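KLLA0E08119p (Kluyveromyces lactis, PDB 3VA7) is the urea carboxylase part of a larger enzyme that probably uses biotin, ATP and bicarbonate to carboxylate urea on the allophanate route of urea breakdown. Local coordinates at residues D396-K400 against K401-V405; S388-S391 against W392-V395. All coordinates share one frame; numbering follows the deposited sequence.

Contact 1. Residues D396-K400 against K401-V405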
ATOM      1  N   ASP A 396       7.234  18.464 -17.127  1.00 27.92           N
ATOM      2  CA  ASP A 396       5.842  18.663 -17.456  1.00 27.77           C
ATOM      3  C   ASP A 396       5.200  17.337 -17.102  1.00 27.99           C
ATOM      4  O   ASP A 396       5.562  16.256 -17.630  1.00 28.48           O
ATOM      5  CB  ASP A 396       5.659  19.075 -18.919  1.00 26.98           C
ATOM      6  CG  ASP A 396       6.325  20.436 -19.263  1.00 28.75           C
ATOM      7  OD1 ASP A 396       6.696  21.276 -18.401  1.00 30.82           O
ATOM      8  OD2 ASP A 396       6.482  20.700 -20.453  1.00 29.89           O
ATOM      9  N   THR A 397       4.308  17.394 -16.144  1.00 27.63           N
ATOM     10  CA  THR A 397       3.693  16.195 -15.698  1.00 28.92           C
ATOM     11  C   THR A 397       2.260  16.515 -15.271  1.00 30.15           C
ATOM     12  O   THR A 397       1.802  17.678 -15.359  1.00 30.35           O
ATOM     13  CB  THR A 397       4.515  15.566 -14.519  1.00 29.48           C
ATOM     14  OG1 THR A 397       3.989  14.262 -14.188  1.00 30.30           O
ATOM     15  CG2 THR A 397       4.521  16.522 -13.258  1.00 25.46           C
ATOM     16  N   TRP A 398       1.559  15.487 -14.811  1.00 30.70           N
ATOM     17  CA  TRP A 398       0.210  15.653 -14.310  1.00 31.80           C
ATOM     18  C   TRP A 398       0.031  14.714 -13.120  1.00 32.67           C
ATOM     19  O   TRP A 398      -1.079  14.470 -12.709  1.00 32.86           O
ATOM     20  CB  TRP A 398      -0.811  15.331 -15.406  1.00 30.98           C
ATOM     21  CG  TRP A 398      -0.722  13.948 -15.863  1.00 32.54           C
ATOM     22  CD1 TRP A 398       0.252  13.387 -16.690  1.00 33.84           C
ATOM     23  CD2 TRP A 398      -1.604  12.882 -15.504  1.00 33.94           C
ATOM     24  NE1 TRP A 398      -0.006  12.031 -16.873  1.00 32.03           N
ATOM     25  CE2 TRP A 398      -1.130  11.700 -16.159  1.00 33.54           C
ATOM     26  CE3 TRP A 398      -2.746  12.803 -14.692  1.00 33.93           C
ATOM     27  CZ2 TRP A 398      -1.767  10.461 -16.007  1.00 38.45           C
ATOM     28  CZ3 TRP A 398      -3.389  11.575 -14.542  1.00 37.70           C
ATOM     29  CH2 TRP A 398      -2.905  10.412 -15.198  1.00 38.98           C
ATOM     30  N   VAL A 399       1.136  14.213 -12.558  1.00 33.44           N
ATOM     31  CA  VAL A 399       1.064  13.209 -11.498  1.00 33.29           C
ATOM     32  C   VAL A 399       1.806  13.613 -10.216  1.00 34.77           C
ATOM     33  O   VAL A 399       2.709  14.471 -10.224  1.00 35.29           O
ATOM     34  CB  VAL A 399       1.556  11.856 -12.001  1.00 33.57           C
ATOM     35  CG1 VAL A 399       0.859  11.512 -13.342  1.00 31.33           C
ATOM     36  CG2 VAL A 399       3.086  11.828 -12.098  1.00 29.31           C
ATOM     37  N   LYS A 400       1.376  13.030  -9.101  1.00 35.16           N
ATOM     38  CA  LYS A 400       2.048  13.183  -7.807  1.00 34.60           C
ATOM     39  C   LYS A 400       1.720  11.945  -6.960  1.00 34.32           C
ATOM     40  O   LYS A 400       1.045  11.048  -7.428  1.00 33.36           O
ATOM     41  CB  LYS A 400       1.613  14.466  -7.105  1.00 33.97           C
ATOM     42  CG  LYS A 400       0.197  14.813  -7.398  1.00 37.11           C
ATOM     43  CD  LYS A 400      -0.445  15.766  -6.376  1.00 41.81           C
ATOM     44  CE  LYS A 400      -2.009  15.564  -6.433  1.00 45.54           C
ATOM     45  NZ  LYS A 400      -2.842  16.826  -6.135  1.00 48.44           N
ATOM     46  N   LYS A 401       2.270  11.881  -5.739  1.00 34.91           N
ATOM     47  CA  LYS A 401       1.967  10.847  -4.763  1.00 33.69           C
ATOM     48  C   LYS A 401       0.441  10.796  -4.794  1.00 33.14           C
ATOM     49  O   LYS A 401      -0.220  11.827  -4.651  1.00 33.55           O
ATOM     50  CB  LYS A 401       2.495  11.290  -3.389  1.00 33.77           C
ATOM     51  CG  LYS A 401       2.484  10.294  -2.195  1.00 34.77           C
ATOM     52  CD  LYS A 401       2.756  11.143  -0.913  1.00 39.96           C
ATOM     53  CE  LYS A 401       3.773  10.511   0.063  1.00 43.73           C
ATOM     54  NZ  LYS A 401       5.264  10.956  -0.061  1.00 46.06           N
ATOM     55  N   GLY A 402      -0.128   9.625  -5.012  1.00 31.73           N
ATOM     56  CA  GLY A 402      -1.560   9.534  -4.921  1.00 31.97           C
ATOM     57  C   GLY A 402      -2.282   9.243  -6.203  1.00 31.83           C
ATOM     58  O   GLY A 402      -3.219   8.471  -6.202  1.00 32.72           O
ATOM     59  N   THR A 403      -1.816   9.819  -7.293  1.00 31.35           N
ATOM     60  CA  THR A 403      -2.395   9.631  -8.581  1.00 32.10           C
ATOM     61  C   THR A 403      -2.582   8.191  -9.002  1.00 33.71           C
ATOM     62  O   THR A 403      -1.664   7.393  -8.915  1.00 33.90           O
ATOM     63  CB  THR A 403      -1.569  10.353  -9.643  1.00 32.48           C
ATOM     64  OG1 THR A 403      -1.404  11.725  -9.245  1.00 32.15           O
ATOM     65  CG2 THR A 403      -2.259  10.235 -11.030  1.00 27.57           C
ATOM     66  N   ASN A 404      -3.778   7.891  -9.508  1.00 35.68           N
ATOM     67  CA  ASN A 404      -4.099   6.595 -10.151  1.00 36.71           C
ATOM     68  C   ASN A 404      -3.873   6.644 -11.627  1.00 37.38           C
ATOM     69  O   ASN A 404      -4.528   7.359 -12.331  1.00 37.19           O
ATOM     70  CB  ASN A 404      -5.566   6.222  -9.904  1.00 36.68           C
ATOM     71  CG  ASN A 404      -5.847   5.942  -8.442  1.00 37.02           C
ATOM     72  OD1 ASN A 404      -6.482   6.746  -7.757  1.00 38.84           O
ATOM     73  ND2 ASN A 404      -5.361   4.807  -7.949  1.00 37.57           N
ATOM     74  N   VAL A 405      -2.927   5.872 -12.092  1.00 39.78           N
ATOM     75  CA  VAL A 405      -2.568   5.885 -13.484  1.00 42.54           C
ATOM     76  C   VAL A 405      -3.277   4.740 -14.172  1.00 44.99           C
ATOM     77  O   VAL A 405      -3.036   3.580 -13.818  1.00 45.50           O
ATOM     78  CB  VAL A 405      -1.048   5.704 -13.664  1.00 42.38           C
ATOM     79  CG1 VAL A 405      -0.681   5.656 -15.181  1.00 42.15           C
ATOM     80  CG2 VAL A 405      -0.315   6.831 -12.938  1.00 40.84           C
TER

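Contact 2. Residues S388-S391 against W392-V395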
ATOM      1  N   SER A 388       8.860  11.636  -6.837  1.00 29.22           N
ATOM      2  CA  SER A 388       9.819  12.724  -6.706  1.00 30.86           C
ATOM      3  C   SER A 388      10.536  13.135  -8.006  1.00 30.79           C
ATOM      4  O   SER A 388      11.021  12.278  -8.774  1.00 30.72           O
ATOM      5  CB  SER A 388      10.826  12.406  -5.613  1.00 31.22           C
ATOM      6  OG  SER A 388      11.348  13.634  -5.113  1.00 35.03           O
ATOM      7  N   PHE A 389      10.602  14.445  -8.244  1.00 31.25           N
ATOM      8  CA  PHE A 389      11.299  14.976  -9.456  1.00 31.89           C
ATOM      9  C   PHE A 389      12.399  16.018  -9.121  1.00 33.05           C
ATOM     10  O   PHE A 389      12.258  16.820  -8.172  1.00 32.24           O
ATOM     11  CB  PHE A 389      10.335  15.610 -10.466  1.00 29.90           C
ATOM     12  CG  PHE A 389       9.300  14.651 -11.042  1.00 28.94           C
ATOM     13  CD1 PHE A 389       9.686  13.620 -11.898  1.00 22.13           C
ATOM     14  CD2 PHE A 389       7.898  14.833 -10.771  1.00 26.98           C
ATOM     15  CE1 PHE A 389       8.724  12.742 -12.467  1.00 19.53           C
ATOM     16  CE2 PHE A 389       6.915  13.957 -11.355  1.00 22.46           C
ATOM     17  CZ  PHE A 389       7.349  12.928 -12.204  1.00 20.60           C
ATOM     18  N   PRO A 390      13.486  16.022  -9.917  1.00 33.84           N
ATOM     19  CA  PRO A 390      14.434  17.103  -9.702  1.00 34.72           C
ATOM     20  C   PRO A 390      13.703  18.419  -9.880  1.00 35.54           C
ATOM     21  O   PRO A 390      13.113  18.658 -10.950  1.00 36.27           O
ATOM     22  CB  PRO A 390      15.452  16.904 -10.844  1.00 35.15           C
ATOM     23  CG  PRO A 390      14.723  16.101 -11.884  1.00 35.24           C
ATOM     24  CD  PRO A 390      13.862  15.168 -11.063  1.00 33.57           C
ATOM     25  N   SER A 391      13.738  19.274  -8.865  1.00 35.45           N
ATOM     26  CA  SER A 391      13.032  20.552  -8.940  1.00 35.17           C
ATOM     27  C   SER A 391      13.725  21.576  -9.834  1.00 34.53           C
ATOM     28  O   SER A 391      13.136  22.640 -10.094  1.00 33.53           O
ATOM     29  CB  SER A 391      12.962  21.169  -7.559  1.00 35.89           C
ATOM     30  OG  SER A 391      14.305  21.449  -7.142  1.00 40.60           O
ATOM     31  N   TRP A 392      14.972  21.283 -10.252  1.00 33.60           N
ATOM     32  CA  TRP A 392      15.820  22.251 -11.010  1.00 32.92           C
ATOM     33  C   TRP A 392      15.673  22.034 -12.505  1.00 31.59           C
ATOM     34  O   TRP A 392      16.016  22.924 -13.289  1.00 32.47           O
ATOM     35  CB  TRP A 392      17.338  22.177 -10.649  1.00 32.46           C
ATOM     36  CG  TRP A 392      17.855  20.759 -10.625  1.00 32.63           C
ATOM     37  CD1 TRP A 392      17.915  19.940  -9.533  1.00 30.53           C
ATOM     38  CD2 TRP A 392      18.270  19.946 -11.749  1.00 32.79           C
ATOM     39  NE1 TRP A 392      18.369  18.701  -9.891  1.00 30.42           N
ATOM     40  CE2 TRP A 392      18.609  18.669 -11.235  1.00 29.16           C
ATOM     41  CE3 TRP A 392      18.393  20.175 -13.125  1.00 32.24           C
ATOM     42  CZ2 TRP A 392      19.082  17.638 -12.034  1.00 30.75           C
ATOM     43  CZ3 TRP A 392      18.875  19.139 -13.928  1.00 32.09           C
ATOM     44  CH2 TRP A 392      19.213  17.892 -13.384  1.00 32.09           C
ATOM     45  N   ALA A 393      15.214  20.850 -12.895  1.00 29.64           N
ATOM     46  CA  ALA A 393      14.804  20.627 -14.292  1.00 28.43           C
ATOM     47  C   ALA A 393      13.372  21.188 -14.500  1.00 27.96           C
ATOM     48  O   ALA A 393      12.679  21.554 -13.564  1.00 27.30           O
ATOM     49  CB  ALA A 393      14.899  19.106 -14.675  1.00 26.20           C
ATOM     50  N   ARG A 394      12.951  21.277 -15.745  1.00 28.36           N
ATOM     51  CA  ARG A 394      11.552  21.535 -16.049  1.00 28.08           C
ATOM     52  C   ARG A 394      10.935  20.159 -16.205  1.00 27.82           C
ATOM     53  O   ARG A 394      11.457  19.311 -16.943  1.00 27.09           O
ATOM     54  CB  ARG A 394      11.378  22.374 -17.356  1.00 28.01           C
ATOM     55  CG  ARG A 394       9.937  22.316 -17.901  1.00 27.18           C
ATOM     56  CD  ARG A 394       9.677  23.292 -18.956  1.00 25.96           C
ATOM     57  NE  ARG A 394       8.469  22.952 -19.683  1.00 30.96           N
ATOM     58  CZ  ARG A 394       7.997  23.673 -20.697  1.00 33.81           C
ATOM     59  NH1 ARG A 394       8.642  24.776 -21.095  1.00 35.17           N
ATOM     60  NH2 ARG A 394       6.885  23.308 -21.309  1.00 32.61           N
ATOM     61  N   VAL A 395       9.846  19.911 -15.480  1.00 28.36           N
ATOM     62  CA  VAL A 395       9.125  18.634 -15.681  1.00 28.19           C
ATOM     63  C   VAL A 395       7.683  18.897 -15.965  1.00 27.98           C
ATOM     64  O   VAL A 395       7.008  19.558 -15.212  1.00 27.98           O
ATOM     65  CB  VAL A 395       9.491  17.454 -14.644  1.00 28.36           C
ATOM     66  CG1 VAL A 395      10.580  17.878 -13.629  1.00 26.55           C
ATOM     67  CG2 VAL A 395       8.274  16.778 -13.996  1.00 27.60           C
TER

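Contact 1. Residues D396-K400 against K401-V405
Thr403 meets Lys400 through two hydrogen bonds that run in opposite senses and close a tight turn. The backbone N of Lys400 donates to OG1 of Thr403 at 3.1 Å, nearly straight at 166°. The backbone N of Thr403 reaches O of Lys400, also at 3.1 Å, from above the carbonyl plane. This link between residues three apart defines a beta turn over Lys400-Thr403. The backbone angles come closest to type II, whose third position favours glycine: Gly402 sits there with phi 113°, where a side chain would press on the preceding carbonyl. With chi1 at -53°, Thr403 sets OG1 beside its own N, so that hydroxyl and amide both face Lys400, while CG2 is carried to 3.9 Å from CZ3 of Trp398 and 4.1 Å from CG1 of Val399. A valine in its place has no hydroxyl, and the Lys400 amide would probably lose its side-chain acceptor, with only the Thr403 N to Lys400 O bond left to close the turn from within. One shell out, CG1 of Val399 lies 3.4 Å above the plane of the Trp398 indole, over its centre. The N of Val399 donates to OG1 of Thr397 at 3.3 Å, an ST turn at the end of strand 394-397. Trp398 NE1 is bonded to O of Thr412, and its ring packs on Val44 of helix 40-53, with Arg39 in a cation-pi contact. The turn thus carries the chain from strand 394-397, paired with strand 412-420, to strand 404-405, paired with strand 378-383 in the same biotin carboxylase sheet.

Contact 2. Residues S388-S391 against W392-V395
Val395 lays a methyl on the face of the Phe389 ring: its CG2 stands 3.8 Å from the ring centroid and only 14° off the normal, a CH-pi contact. Within the ring, CG and CD2 lie closer to that methyl than CE2 does, so it is shifted from the centre toward the CG-CD2 bond. Chi1 at -62°, with CG anti to the carbonyl carbon, swings the Phe389 ring to the Val395 side, and the turn about CB-CG sets its face to the methyl. The second valine branch, CG1, lies alongside the root of the phenylalanine, 3.9 Å from its CB, and also 3.8 Å from the carbonyl O of Pro390.

A second CH-pi contact forms further round the bend. Trp392 holds CG between its backbone N and carbonyl carbon, which folds the indole back over Pro390. There CB of Pro390 sits 3.9 Å from the centroid of the five-membered ring, 27° off the normal, and 3.6 Å from CE2 of Trp392. The pyrrolidine also meets Ala393, CG to CB at 4.1 Å. No hydrogen bond crosses between the segments, so the bend is packed by apolar contacts.

The hydrogen bond from Trp392 NE1 to OE1 of Glu436 probably helps hold the indole's rotation. Trp392 and Pro390 both rest on Ala433 of helix 423-435, while Phe389 reaches Ala414 of strand 412-420. The bend therefore joins strand 386-388 to strand 394-397 across the end of that helix.

Both contacts use strand 394-397 in the C-terminal region of the biotin carboxylase part: contact 2 packs the bend leading into it, and contact 1 closes the turn that follows it. Their centres are 14 Å apart, yet they touch where CG2 of Thr397 packs 4.0 Å from CE2 of Phe389. Along the strand, NE of Arg394 in contact 2 forms a salt bridge with OD1 of Asp396 in contact 1. Contact 1 is partly buried and holds its shape with backbone and hydroxyl hydrogen bonds. Contact 2 lies at the surface and depends on methyl and proline groups over aromatic faces. Contact 1 reaches helix 40-53 through Trp398, and contact 2 reaches helix 423-435 through Pro390 and Trp392.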